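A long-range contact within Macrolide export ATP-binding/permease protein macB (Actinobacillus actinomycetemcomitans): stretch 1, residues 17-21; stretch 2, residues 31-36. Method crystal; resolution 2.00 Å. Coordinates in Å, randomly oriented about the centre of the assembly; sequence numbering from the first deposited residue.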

# COMPACT_ATOMS: atom_id res chain seq x y z
N THR A 17 3.16 6.79 -6.37
CA THR A 17 3.57 6.13 -5.14
C THR A 17 4.91 6.68 -4.70
O THR A 17 5.89 6.69 -5.46
CB THR A 17 3.68 4.59 -5.32
OG1 THR A 17 2.42 4.08 -5.80
CG2 THR A 17 4.04 3.91 -3.99
N ILE A 18 4.96 7.17 -3.46
CA ILE A 18 6.17 7.72 -2.89
C ILE A 18 6.87 6.67 -2.02
O ILE A 18 6.25 6.06 -1.14
CB ILE A 18 5.85 8.96 -2.06
CG1 ILE A 18 4.96 9.91 -2.88
CG2 ILE A 18 7.13 9.66 -1.62
CD1 ILE A 18 3.96 10.66 -2.06
N PHE A 19 8.16 6.45 -2.28
CA PHE A 19 8.96 5.43 -1.60
C PHE A 19 10.14 6.05 -0.86
O PHE A 19 10.69 7.06 -1.29
CB PHE A 19 9.53 4.45 -2.62
CG PHE A 19 8.51 3.55 -3.25
CD1 PHE A 19 8.12 2.39 -2.62
CD2 PHE A 19 7.96 3.86 -4.48
CE1 PHE A 19 7.18 1.55 -3.20
CE2 PHE A 19 7.03 3.03 -5.06
CZ PHE A 19 6.65 1.88 -4.42
N ASN A 20 10.56 5.42 0.23
CA ASN A 20 11.79 5.80 0.91
C ASN A 20 12.99 5.54 0.02
O ASN A 20 13.00 4.58 -0.75
CB ASN A 20 11.95 5.00 2.20
CG ASN A 20 10.83 5.25 3.18
OD1 ASN A 20 10.11 4.33 3.56
ND2 ASN A 20 10.66 6.50 3.57
N GLY A 21 14.01 6.38 0.14
CA GLY A 21 15.27 6.13 -0.55
C GLY A 21 15.43 6.91 -1.84
O GLY A 21 14.74 7.90 -2.07
N HIS A 31 15.86 0.94 2.89
CA HIS A 31 15.61 0.39 4.22
C HIS A 31 15.30 1.48 5.25
O HIS A 31 14.57 1.24 6.20
CB HIS A 31 16.81 -0.44 4.69
CG HIS A 31 16.89 -1.79 4.05
ND1 HIS A 31 17.50 -2.00 2.82
CD2 HIS A 31 16.47 -3.00 4.47
CE1 HIS A 31 17.44 -3.28 2.52
NE2 HIS A 31 16.82 -3.91 3.50
N ILE A 32 15.86 2.67 5.06
CA ILE A 32 15.66 3.75 6.02
C ILE A 32 14.26 4.33 5.88
O ILE A 32 13.91 4.89 4.84
CB ILE A 32 16.65 4.90 5.79
CG1 ILE A 32 18.04 4.35 5.44
CG2 ILE A 32 16.68 5.83 7.00
CD1 ILE A 32 18.74 3.74 6.61
N GLN A 33 13.45 4.21 6.93
CA GLN A 33 12.08 4.69 6.88
C GLN A 33 11.94 6.14 7.33
O GLN A 33 12.02 6.43 8.52
CB GLN A 33 11.19 3.84 7.78
CG GLN A 33 10.70 2.58 7.16
CD GLN A 33 9.57 1.97 7.96
OE1 GLN A 33 9.63 1.87 9.20
NE2 GLN A 33 8.52 1.54 7.26
N ASN A 34 11.71 7.05 6.39
CA ASN A 34 11.50 8.45 6.74
C ASN A 34 10.10 8.94 6.43
O ASN A 34 9.66 9.96 6.96
CB ASN A 34 12.56 9.34 6.09
CG ASN A 34 13.86 9.34 6.86
OD1 ASN A 34 14.94 9.19 6.29
ND2 ASN A 34 13.76 9.51 8.17
N LEU A 35 9.38 8.20 5.59
CA LEU A 35 7.97 8.51 5.36
C LEU A 35 7.19 8.25 6.65
O LEU A 35 7.39 7.22 7.30
CB LEU A 35 7.42 7.66 4.21
CG LEU A 35 7.98 8.02 2.83
CD1 LEU A 35 7.54 7.01 1.77
CD2 LEU A 35 7.56 9.44 2.44
N LYS A 36 6.31 9.18 7.01
CA LYS A 36 5.52 9.08 8.24
C LYS A 36 4.04 9.27 7.95
O LYS A 36 3.66 9.89 6.96
CB LYS A 36 5.92 10.15 9.25
CG LYS A 36 7.39 10.43 9.37
CD LYS A 36 7.61 11.58 10.32
CE LYS A 36 9.08 11.90 10.51
NZ LYS A 36 9.29 12.86 11.66

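Stretch 2 enters the contact gradually. At His31 the CA-to-CB bond points away from stretch 1, and its side chain stays well clear of stretch 1, so the residue takes no part in the packing.

Ile32 is the first to touch, and it does so through its backbone. Its carbonyl O lies 3.3 Å from Asn20 CB, a van der Waals approach to a carbon rather than a polar pairing. The CA-to-CB bond of Ile32 points sideways and the end of the side chain leads away, which leaves the main chain as the part that meets the strand residue.

At Gln33 the two backbones come closest in register, with Asn20 CA and Gln33 CA 6.1 Å apart. The side chain of Gln33 starts away from stretch 1, so its part in the contact is small. The amide atom modelled as Asn20 OD1 is 3.9 Å from Gln33 CA and 4.0 Å from Gln33 CG.

The next two residues present their backbone nitrogens to the terminal amide of Asn20, whose CA-to-CB bond points toward stretch 2 with chi1 at -61° (m). As modelled, Asn20 ND2 sits 3.1 Å from Asn34 N and 2.9 Å from Leu35 N. Two consecutive backbone nitrogens facing an amide nitrogen at such distances suggest that the amide is turned over in the model; the short separations establish proximity, but which bonds form here remains open. Asn34 adds little with its own side chain, which leaves CA sideways; its CB lies 4.2 Å from Asn20 ND2.

Leu35 carries the apolar part of the contact. Its CA-to-CB bond points toward stretch 1, and the side chain, with chi1 at -69° (m) and chi2 at 172° (t), reaches across to the strand. Leu35 CD1 comes to 3.3 Å from Ile18 O and 3.8 Å from Phe19 C, so this methyl packs against the strand backbone. Leu35 CD2 meets Ile18 CG2 at 4.1 Å, a normal apolar separation between two buried side chains. Phe19, between Ile18 and Asn20, directs its CA-to-CB bond away from stretch 2, as expected from the alternation of side chains along a strand, and is touched through its main chain.

Lys36 closes the stretch outside the contact: its CA-to-CB bond points away and its side chain stays out of contact with stretch 1, and the residue occupies the N-cap position right before a helix. Over the touching parts, the end-to-end directions differ by 149°, so the segments run roughly antiparallel. The 265 Å² buried between them is concentrated on Asn20 and Leu35.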